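Local coordinates for UPF0230 protein TM1468 (Thermotoga maritima, PDB 1VPV) that binds long-chain fatty acids such as palmitate and may take part in lipid transport or fatty acid metabolism, at residues V42-E45 and S49-D52; N61-I66 and H248-A253; P73-P78 and G277-T282; K85-Y90 and N112-A117. All blocks are in the same frame, centred on the assembly; numbering follows the deposited sequence.

Contact 1. Residues V42-E45 and S49-D52; sequences VVWE and SEPD
V42 and E50 form a hydrogen-bonded antiparallel pair: V42 N donates to E50 O at 2.9 Å, and E50 N donates back to V42 O at 2.9 Å. Both bonds are close to straight, with N-H...O angles of at least 160°. A third bond joins side chains. W44 NE1 donates to E50 OE2 at 3.1 Å, the oxygen lying at the indole edge, in the ring plane, and using its anti lone pair. Ring and carboxylate planes stand 42° apart, so the two groups meet through the N-H edge and do not stack. E50 reaches this place because CG sits between its own N and carbonyl carbon (chi1 53°) and the chain then runs extended, with CG 4.0 Å from V42 CB. K278 at OE1 and R65 at OE2 form salt bridges with the same carboxylate, so its charge is probably well balanced. With W44 cut back to an alanine, E50 OE2 loses its indole donor, and a gap would probably open beside P73 and F62. Next along the strands, V43 and S49 make a non-hydrogen-bonded pair, and S49 CA approaches V42 O to 3.2 Å in a CA-H...O contact. The result is the beta hairpin of strands 35-43 and 49-51. Its V42 and E50 face lies against helices 56-68 and 278-284, while the backbone of V43 bonds to K74 in strand 74-76.

Contact 2. Residues N61-I66 and H248-A253; sequences NFYKRI and HADNEA
Y63 reaches from helix 56-68 to the turn at H248-D250; D250 lies along most of its ring, and A249 and H248 O come in only near CE1, CZ and OH. Y63 CB starts 4.0 Å from D250 OD2. CG and CD2 then lie under the D250 methylene: D250 CB is 3.5 Å from Y63 CD2 and 3.6 Å from the ring centroid. Its direction, 17° off the ring normal, identifies a CH-pi contact over the face. The D250 chain, with CG anti to its backbone N (chi1 -163°), runs back along the ring in the opposite sense, and its carboxylate plane is turned only 12° from the ring. Farther out, D250 N stands over the ring face, 3.4 Å from Y63 CZ. The A249 methyl adds a loose apolar contact, CB 4.4 Å from Y63 CE1. At the tip, Y63 OH lies 3.1 Å from H248 O and makes a weak hydrogen bond to M276 O. A leucine at Y63 would probably leave D250 CB and N without the flat surface they rest on and M276 O without its phenolic partner. R67 holds the polar end of D250 in a salt bridge. Within the turn, N251 N bonds to H248 ND1 at 2.8 Å, and N251 caps the next helix at G254 N. This is the strand-to-helix turn of a beta-alpha-beta unit, in which helix 252-263 links the parallel neighbours 241-248 and 267-275.

Contact 3. Residues P73-P78 and G277-T282; sequences PKTSQP and GKVITT. With PLM (palmitic acid), chain D.
T75 meets V279 and T282 through apolar contacts, and no hydrogen bond joins the two segments directly. Its methyl CG2 lies 3.7 Å from V279 CG1 and also 3.7 Å from T282 CG2, wedged against one side of helix 278-284. Besides these methyl contacts, the P73 ring packs in van der Waals contact against the T282 side chain, P73 CG being 3.8 Å from T282 OG1. Within the two segments the hydrogen bonds go to the ligand or stay in the helix. T75 OG1 donates to palmitate O2 at 2.7 Å; with chi1 at 62°, this hydroxyl lies between the backbone N and carbonyl carbon while CG2 goes to the helix. Just beyond, H283 NE2 of the same helix is bonded to T75 OG1. In the helix, T282 OG1 donates to K278 O at 2.8 Å, and T282 N reaches that oxygen from the opposite face of its carbonyl plane. K278 O is thus gripped twice, and the OG1 bond helps hold the rotation of T282, with its methyl on the T75 side. Contacts with the ligand chain make the last group: V279 CG1 is 3.9 Å from palmitate C4, and I280 CD1 is 3.8 Å from palmitate C9. The chemistry follows the ligand's own polarity: T75, with S108, binds the carboxyl end of the fatty acid through hydroxyls, while the T75 methyl ties the strand to the helix whose aliphatic branches line the chain.

Contact 4. Residues K85-Y90 and N112-A117; sequences KRYLKY and NSAVLA
A114 O accepts a hydrogen bond from the phenol of Y87, with Y87 OH 2.8 Å away. The hydroxyl comes from the flank of the carbonyl: the C=O...O angle is 112°, and the donor is tilted 29° from the carbonyl plane. Seen from the tyrosine, A114 O lies at the ring edge, near its plane, so the phenol points its tip at the helix surface and does not lay a face on it. Besides the bond, Y87 OH is 3.4 Å from A114 CA and 3.5 Å from A114 CB. One turn later, A117 flanks the ring, its CB 3.4 Å from Y87 CE2, while A117 C lies near the ring plane beside Y87 CE2, 3.6 Å from it. The two alanines, three positions apart, offer a low surface on which a long aromatic side chain can settle; the nearest CA atoms, those of Y87 and A117, are 8.2 Å apart. Y87 gets there with CG anti to its carbonyl carbon (chi1 -64°), which turns the ring toward helix 110-118. F83 touches both A114 and A117, V121 and V125 touch Y87, and A114 touches V127 of strand 125-129. Y90 reaches L18 of strand 15-20. The arrangement is that of two neighbouring helices packed on one face of the parallel strands 15-20, 97-102 and 125-129, with helix 110-118 serving as the crossover of a beta-alpha-beta unit.

From the N terminus, contact 1 closes first, a hairpin with three residues between its segments. Contact 2 then opens at 61-66 and contact 3 at 73-78. Before either closes, contact 4 opens and closes across a span of 21 residues, within the long loops of both. Contact 2 is completed at 248-253 and contact 3 at 277-282, so these two cross. Together they tie the early helix 56-68 and strand 74-76 to late elements of the chain, and contact 3 does so at the palmitate site. Contact 1 touches both; contacts 2 and 3 meet where F62 packs on T282 and Y63 on T281, and contacts 3 and 4 touch at P78 and S113.

Contact 1. Residues V42-E45 and S49-D52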
# COMPACT_ATOMS: atom_id res chain seq x y z
N VAL A 42 -4.79 -14.85 -4.02
CA VAL A 42 -3.65 -15.29 -4.76
C VAL A 42 -4.02 -16.69 -5.32
O VAL A 42 -4.36 -17.60 -4.56
CB VAL A 42 -2.40 -15.35 -3.84
CG1 VAL A 42 -1.25 -16.10 -4.49
CG2 VAL A 42 -1.96 -13.97 -3.50
N VAL A 43 -3.96 -16.83 -6.64
CA VAL A 43 -4.35 -18.05 -7.34
C VAL A 43 -3.15 -18.59 -8.10
O VAL A 43 -2.70 -17.97 -9.05
CB VAL A 43 -5.50 -17.78 -8.33
CG1 VAL A 43 -5.94 -19.07 -8.98
CG2 VAL A 43 -6.67 -17.16 -7.59
N TRP A 44 -2.66 -19.75 -7.69
CA TRP A 44 -1.55 -20.44 -8.36
C TRP A 44 -1.99 -21.21 -9.59
O TRP A 44 -3.16 -21.59 -9.71
CB TRP A 44 -0.94 -21.46 -7.41
CG TRP A 44 -0.43 -20.86 -6.21
CD1 TRP A 44 -1.14 -20.61 -5.07
CD2 TRP A 44 0.88 -20.37 -5.99
NE1 TRP A 44 -0.34 -20.00 -4.15
CE2 TRP A 44 0.92 -19.85 -4.68
CE3 TRP A 44 2.05 -20.35 -6.75
CZ2 TRP A 44 2.09 -19.32 -4.10
CZ3 TRP A 44 3.21 -19.79 -6.19
CH2 TRP A 44 3.22 -19.29 -4.87
N GLU A 45 -1.03 -21.48 -10.47
CA GLU A 45 -1.26 -22.15 -11.75
C GLU A 45 -2.16 -23.41 -11.64
O GLU A 45 -2.98 -23.65 -12.51
CB GLU A 45 0.09 -22.53 -12.40
CG GLU A 45 0.16 -22.23 -13.88
CD GLU A 45 1.49 -22.64 -14.54
OE1 GLU A 45 2.57 -22.53 -13.88
OE2 GLU A 45 1.44 -23.08 -15.72
N SER A 49 -5.94 -21.60 -4.31
CA SER A 49 -6.14 -20.22 -3.94
C SER A 49 -5.75 -20.02 -2.47
O SER A 49 -5.94 -20.93 -1.63
CB SER A 49 -7.60 -19.86 -4.19
OG SER A 49 -8.16 -19.23 -3.04
N GLU A 50 -5.24 -18.84 -2.14
CA GLU A 50 -5.07 -18.43 -0.73
C GLU A 50 -5.43 -16.98 -0.53
O GLU A 50 -5.28 -16.16 -1.44
CB GLU A 50 -3.68 -18.68 -0.19
CG GLU A 50 -2.56 -18.13 -0.98
CD GLU A 50 -1.23 -18.61 -0.45
OE1 GLU A 50 -0.91 -18.25 0.70
OE2 GLU A 50 -0.53 -19.37 -1.15
N PRO A 51 -6.00 -16.66 0.64
CA PRO A 51 -6.24 -15.25 0.92
C PRO A 51 -5.00 -14.52 1.48
O PRO A 51 -4.10 -15.14 2.06
CB PRO A 51 -7.42 -15.29 1.88
CG PRO A 51 -7.31 -16.65 2.57
CD PRO A 51 -6.52 -17.55 1.68
N ASP A 52 -4.95 -13.20 1.24
CA ASP A 52 -3.87 -12.32 1.71
C ASP A 52 -4.22 -11.80 3.11
O ASP A 52 -4.62 -10.64 3.28
CB ASP A 52 -3.70 -11.19 0.68
CG ASP A 52 -2.44 -10.32 0.90
OD1 ASP A 52 -1.67 -10.51 1.84
OD2 ASP A 52 -2.21 -9.38 0.10

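Contact 2. Residues N61-I66 and H248-A253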
# COMPACT_ATOMS: atom_id res chain seq x y z
N ASN A 61 5.27 -17.42 5.75
CA ASN A 61 5.11 -18.69 5.05
C ASN A 61 5.05 -18.49 3.53
O ASN A 61 5.69 -19.22 2.75
CB ASN A 61 3.85 -19.39 5.53
CG ASN A 61 3.70 -20.77 4.97
OD1 ASN A 61 2.89 -21.00 4.07
ND2 ASN A 61 4.47 -21.71 5.49
N PHE A 62 4.27 -17.49 3.12
CA PHE A 62 4.11 -17.17 1.74
C PHE A 62 5.45 -16.78 1.12
O PHE A 62 5.76 -17.13 -0.01
CB PHE A 62 3.13 -16.01 1.59
CG PHE A 62 2.87 -15.66 0.16
CD1 PHE A 62 1.94 -16.41 -0.58
CD2 PHE A 62 3.57 -14.63 -0.46
CE1 PHE A 62 1.70 -16.12 -1.91
CE2 PHE A 62 3.34 -14.33 -1.77
CZ PHE A 62 2.41 -15.10 -2.52
N TYR A 63 6.23 -15.99 1.85
CA TYR A 63 7.53 -15.57 1.39
C TYR A 63 8.37 -16.81 1.09
O TYR A 63 9.10 -16.85 0.12
CB TYR A 63 8.26 -14.70 2.44
CG TYR A 63 7.82 -13.25 2.57
CD1 TYR A 63 7.19 -12.57 1.52
CD2 TYR A 63 8.10 -12.53 3.73
CE1 TYR A 63 6.83 -11.22 1.65
CE2 TYR A 63 7.75 -11.19 3.85
CZ TYR A 63 7.12 -10.54 2.82
OH TYR A 63 6.77 -9.20 2.97
N LYS A 64 8.27 -17.80 1.94
CA LYS A 64 9.08 -18.96 1.79
C LYS A 64 8.62 -19.72 0.54
O LYS A 64 9.46 -20.08 -0.29
CB LYS A 64 9.00 -19.80 3.06
CG LYS A 64 9.91 -20.98 3.10
CD LYS A 64 9.51 -21.96 4.20
CE LYS A 64 8.40 -22.91 3.75
NZ LYS A 64 8.90 -24.18 3.14
N ARG A 65 7.31 -19.92 0.40
CA ARG A 65 6.72 -20.64 -0.72
C ARG A 65 6.90 -19.93 -2.07
O ARG A 65 7.16 -20.59 -3.04
CB ARG A 65 5.25 -20.98 -0.48
CG ARG A 65 5.05 -22.15 0.56
CD ARG A 65 3.58 -22.48 0.90
NE ARG A 65 2.92 -21.31 1.48
CZ ARG A 65 2.01 -20.55 0.86
NH1 ARG A 65 1.63 -20.81 -0.39
NH2 ARG A 65 1.49 -19.51 1.49
N ILE A 66 6.85 -18.60 -2.13
CA ILE A 66 7.04 -17.92 -3.40
C ILE A 66 8.52 -17.87 -3.82
O ILE A 66 8.81 -18.00 -5.00
CB ILE A 66 6.35 -16.53 -3.50
CG1 ILE A 66 6.36 -16.03 -4.96
CG2 ILE A 66 7.02 -15.49 -2.63
CD1 ILE A 66 5.31 -14.97 -5.23
N HIS A 248 8.80 -3.77 2.35
CA HIS A 248 9.71 -4.73 1.79
C HIS A 248 9.01 -6.06 1.58
O HIS A 248 8.15 -6.44 2.35
CB HIS A 248 10.90 -4.89 2.74
CG HIS A 248 10.57 -5.64 3.99
ND1 HIS A 248 10.83 -6.99 4.14
CD2 HIS A 248 9.98 -5.24 5.14
CE1 HIS A 248 10.42 -7.39 5.33
NE2 HIS A 248 9.89 -6.34 5.95
N ALA A 249 9.42 -6.76 0.53
CA ALA A 249 9.02 -8.13 0.30
C ALA A 249 10.18 -9.01 0.72
O ALA A 249 11.06 -9.33 -0.07
CB ALA A 249 8.68 -8.35 -1.19
N ASP A 250 10.16 -9.38 1.99
CA ASP A 250 11.18 -10.21 2.62
C ASP A 250 12.57 -9.70 2.38
O ASP A 250 13.43 -10.44 1.92
CB ASP A 250 11.05 -11.62 2.10
CG ASP A 250 11.76 -12.66 2.98
OD1 ASP A 250 11.96 -12.46 4.21
OD2 ASP A 250 12.10 -13.70 2.40
N ASN A 251 12.77 -8.41 2.66
CA ASN A 251 14.09 -7.75 2.53
C ASN A 251 14.29 -6.63 3.54
O ASN A 251 14.39 -5.43 3.20
CB ASN A 251 14.26 -7.22 1.12
CG ASN A 251 15.70 -6.85 0.81
OD1 ASN A 251 16.56 -6.79 1.70
ND2 ASN A 251 15.98 -6.61 -0.46
N GLU A 252 14.40 -7.05 4.79
CA GLU A 252 14.47 -6.12 5.90
C GLU A 252 15.71 -5.29 5.87
O GLU A 252 15.65 -4.07 6.05
CB GLU A 252 14.37 -6.86 7.22
CG GLU A 252 13.03 -7.57 7.37
N ALA A 253 16.85 -5.92 5.65
CA ALA A 253 18.09 -5.15 5.57
C ALA A 253 17.94 -4.06 4.48
O ALA A 253 18.38 -2.92 4.67
CB ALA A 253 19.31 -6.06 5.31

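Contact 3. Residues P73-P78 and G277-T282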
# COMPACT_ATOMS: atom_id res chain seq x y z
N PRO A 73 2.07 -16.85 -9.02
CA PRO A 73 0.62 -16.93 -9.16
C PRO A 73 0.05 -15.63 -9.70
O PRO A 73 0.78 -14.64 -9.86
CB PRO A 73 0.16 -17.13 -7.72
CG PRO A 73 1.20 -16.54 -6.89
CD PRO A 73 2.49 -16.51 -7.66
N LYS A 74 -1.25 -15.63 -9.91
CA LYS A 74 -2.03 -14.47 -10.25
C LYS A 74 -2.83 -14.00 -9.02
O LYS A 74 -2.93 -14.70 -8.03
CB LYS A 74 -2.98 -14.83 -11.40
CG LYS A 74 -2.26 -15.50 -12.57
CD LYS A 74 -3.08 -15.49 -13.89
CE LYS A 74 -2.37 -16.24 -15.05
NZ LYS A 74 -0.87 -16.04 -15.13
N THR A 75 -3.45 -12.84 -9.13
CA THR A 75 -4.19 -12.23 -8.04
C THR A 75 -5.60 -11.88 -8.50
O THR A 75 -5.82 -11.67 -9.68
CB THR A 75 -3.46 -10.93 -7.53
OG1 THR A 75 -3.40 -9.95 -8.59
CG2 THR A 75 -2.04 -11.24 -7.06
N SER A 76 -6.56 -11.85 -7.59
CA SER A 76 -7.86 -11.29 -7.94
C SER A 76 -8.36 -10.43 -6.80
O SER A 76 -8.00 -10.64 -5.66
CB SER A 76 -8.86 -12.40 -8.20
OG SER A 76 -9.21 -13.01 -6.97
N GLN A 77 -9.22 -9.48 -7.12
CA GLN A 77 -9.85 -8.64 -6.08
C GLN A 77 -10.85 -9.41 -5.22
O GLN A 77 -11.22 -10.54 -5.55
CB GLN A 77 -10.56 -7.43 -6.70
CG GLN A 77 -11.94 -7.71 -7.23
CD GLN A 77 -11.94 -8.12 -8.69
OE1 GLN A 77 -11.30 -9.11 -9.07
NE2 GLN A 77 -12.64 -7.37 -9.51
N PRO A 78 -11.31 -8.79 -4.11
CA PRO A 78 -12.39 -9.42 -3.35
C PRO A 78 -13.71 -9.26 -4.10
O PRO A 78 -13.89 -8.30 -4.87
CB PRO A 78 -12.43 -8.60 -2.04
CG PRO A 78 -11.21 -7.64 -2.10
CD PRO A 78 -10.96 -7.47 -3.55
N GLY A 277 2.44 -7.70 1.69
CA GLY A 277 1.59 -8.90 1.72
C GLY A 277 1.75 -9.81 0.50
O GLY A 277 2.63 -9.61 -0.33
N LYS A 278 0.87 -10.80 0.41
CA LYS A 278 0.96 -11.82 -0.65
C LYS A 278 0.69 -11.24 -2.04
O LYS A 278 1.39 -11.54 -3.00
CB LYS A 278 -0.02 -13.00 -0.38
CG LYS A 278 0.00 -13.56 1.03
CD LYS A 278 -0.77 -14.88 1.09
CE LYS A 278 -0.82 -15.48 2.49
NZ LYS A 278 -1.82 -16.58 2.51
N VAL A 279 -0.31 -10.39 -2.15
CA VAL A 279 -0.67 -9.81 -3.45
C VAL A 279 0.41 -8.84 -3.95
O VAL A 279 0.88 -8.94 -5.08
CB VAL A 279 -2.05 -9.15 -3.38
CG1 VAL A 279 -2.37 -8.43 -4.66
CG2 VAL A 279 -3.11 -10.21 -3.12
N ILE A 280 0.83 -7.91 -3.13
CA ILE A 280 1.86 -6.99 -3.56
C ILE A 280 3.15 -7.76 -3.94
O ILE A 280 3.75 -7.53 -5.01
CB ILE A 280 2.07 -5.89 -2.51
CG1 ILE A 280 0.84 -4.96 -2.49
CG2 ILE A 280 3.34 -5.13 -2.78
CD1 ILE A 280 0.75 -4.01 -3.67
N THR A 281 3.53 -8.70 -3.10
CA THR A 281 4.73 -9.50 -3.35
C THR A 281 4.66 -10.23 -4.67
O THR A 281 5.66 -10.35 -5.40
CB THR A 281 4.93 -10.53 -2.24
OG1 THR A 281 5.04 -9.83 -1.01
CG2 THR A 281 6.21 -11.31 -2.46
N THR A 282 3.48 -10.77 -4.96
CA THR A 282 3.25 -11.58 -6.14
C THR A 282 3.58 -10.74 -7.36
O THR A 282 4.19 -11.25 -8.31
CB THR A 282 1.80 -12.11 -6.17
OG1 THR A 282 1.67 -13.20 -5.22
CG2 THR A 282 1.42 -12.58 -7.59
C1 PLM D . -5.96 -7.45 -7.97
O1 PLM D . -7.07 -6.86 -8.10
O2 PLM D . -5.77 -8.61 -8.45
C2 PLM D . -4.87 -6.74 -7.20
C3 PLM D . -3.84 -6.14 -8.14
C4 PLM D . -2.68 -5.56 -7.34
C5 PLM D . -1.63 -5.02 -8.31
C6 PLM D . -0.44 -4.44 -7.59
C7 PLM D . 0.58 -3.84 -8.54
C8 PLM D . 1.92 -3.63 -7.85
C9 PLM D . 1.89 -2.44 -6.92
CA PLM D . 3.19 -2.27 -6.16
CB PLM D . 3.19 -0.98 -5.36
CC PLM D . 4.35 -0.96 -4.37
CD PLM D . 4.49 0.40 -3.65
CE PLM D . 5.50 0.35 -2.52
CF PLM D . 5.77 1.73 -1.93
CG PLM D . 4.74 2.13 -0.87

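Contact 4. Residues K85-Y90 and N112-A117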
# COMPACT_ATOMS: atom_id res chain seq x y z
N LYS A 85 -20.23 -8.68 3.47
CA LYS A 85 -20.14 -9.39 4.75
C LYS A 85 -19.40 -8.57 5.80
O LYS A 85 -19.89 -8.42 6.91
CB LYS A 85 -19.55 -10.80 4.58
CG LYS A 85 -20.51 -11.75 3.84
CD LYS A 85 -20.01 -13.19 3.74
N ARG A 86 -18.25 -8.02 5.45
CA ARG A 86 -17.54 -7.11 6.35
C ARG A 86 -18.40 -5.91 6.78
O ARG A 86 -18.47 -5.60 7.98
CB ARG A 86 -16.22 -6.59 5.74
CG ARG A 86 -15.19 -7.65 5.40
CD ARG A 86 -13.99 -7.64 6.33
NE ARG A 86 -13.12 -8.80 6.09
CZ ARG A 86 -11.97 -9.03 6.71
NH1 ARG A 86 -11.51 -8.19 7.62
NH2 ARG A 86 -11.26 -10.11 6.42
N TYR A 87 -19.03 -5.24 5.81
CA TYR A 87 -19.86 -4.05 6.12
C TYR A 87 -20.92 -4.38 7.17
O TYR A 87 -21.11 -3.65 8.14
CB TYR A 87 -20.57 -3.51 4.87
CG TYR A 87 -19.67 -2.99 3.76
CD1 TYR A 87 -18.33 -2.69 3.99
CD2 TYR A 87 -20.17 -2.75 2.47
CE1 TYR A 87 -17.52 -2.18 2.97
CE2 TYR A 87 -19.36 -2.23 1.45
CZ TYR A 87 -18.04 -1.96 1.70
OH TYR A 87 -17.24 -1.46 0.70
N LEU A 88 -21.61 -5.50 6.95
CA LEU A 88 -22.65 -5.98 7.84
C LEU A 88 -22.11 -6.37 9.20
O LEU A 88 -22.77 -6.13 10.21
CB LEU A 88 -23.36 -7.18 7.24
CG LEU A 88 -24.18 -6.83 6.01
CD1 LEU A 88 -24.70 -8.13 5.40
CD2 LEU A 88 -25.34 -5.87 6.34
N LYS A 89 -20.92 -6.96 9.24
CA LYS A 89 -20.29 -7.27 10.52
C LYS A 89 -20.03 -6.00 11.32
O LYS A 89 -20.27 -5.96 12.52
CB LYS A 89 -19.01 -8.07 10.33
CG LYS A 89 -18.18 -8.27 11.61
CD LYS A 89 -16.89 -9.05 11.26
CE LYS A 89 -15.62 -8.38 11.78
NZ LYS A 89 -15.52 -8.47 13.26
N TYR A 90 -19.56 -4.95 10.65
CA TYR A 90 -19.35 -3.66 11.30
C TYR A 90 -20.66 -3.08 11.82
O TYR A 90 -20.69 -2.53 12.91
CB TYR A 90 -18.64 -2.67 10.37
CG TYR A 90 -17.34 -3.20 9.81
CD1 TYR A 90 -16.51 -4.04 10.55
CD2 TYR A 90 -16.93 -2.85 8.54
CE1 TYR A 90 -15.29 -4.50 10.01
CE2 TYR A 90 -15.74 -3.31 8.01
CZ TYR A 90 -14.93 -4.13 8.74
OH TYR A 90 -13.76 -4.58 8.15
N ASN A 112 -14.10 -1.05 -7.37
CA ASN A 112 -15.41 -1.32 -7.94
C ASN A 112 -16.24 -2.21 -7.02
O ASN A 112 -17.39 -1.87 -6.75
CB ASN A 112 -15.33 -1.88 -9.36
CG ASN A 112 -15.11 -0.77 -10.40
OD1 ASN A 112 -15.17 0.43 -10.08
ND2 ASN A 112 -14.84 -1.17 -11.65
N SER A 113 -15.65 -3.29 -6.53
CA SER A 113 -16.34 -4.23 -5.65
C SER A 113 -16.87 -3.54 -4.40
O SER A 113 -18.05 -3.70 -4.01
CB SER A 113 -15.43 -5.36 -5.23
OG SER A 113 -15.31 -6.31 -6.24
N ALA A 114 -15.99 -2.76 -3.79
CA ALA A 114 -16.29 -2.06 -2.55
C ALA A 114 -17.45 -1.12 -2.73
O ALA A 114 -18.31 -1.03 -1.85
CB ALA A 114 -15.06 -1.28 -2.07
N VAL A 115 -17.50 -0.43 -3.87
CA VAL A 115 -18.55 0.54 -4.16
C VAL A 115 -19.85 -0.17 -4.42
O VAL A 115 -20.89 0.29 -3.96
CB VAL A 115 -18.22 1.49 -5.36
CG1 VAL A 115 -19.44 2.30 -5.79
CG2 VAL A 115 -17.12 2.43 -4.99
N LEU A 116 -19.78 -1.27 -5.16
CA LEU A 116 -21.00 -2.02 -5.45
C LEU A 116 -21.56 -2.58 -4.14
O LEU A 116 -22.77 -2.55 -3.92
CB LEU A 116 -20.75 -3.14 -6.47
CG LEU A 116 -20.40 -2.68 -7.90
CD1 LEU A 116 -19.93 -3.84 -8.78
CD2 LEU A 116 -21.58 -2.01 -8.55
N ALA A 117 -20.66 -3.04 -3.27
CA ALA A 117 -21.10 -3.64 -2.00
C ALA A 117 -21.80 -2.57 -1.16
O ALA A 117 -22.77 -2.88 -0.48
CB ALA A 117 -19.95 -4.24 -1.27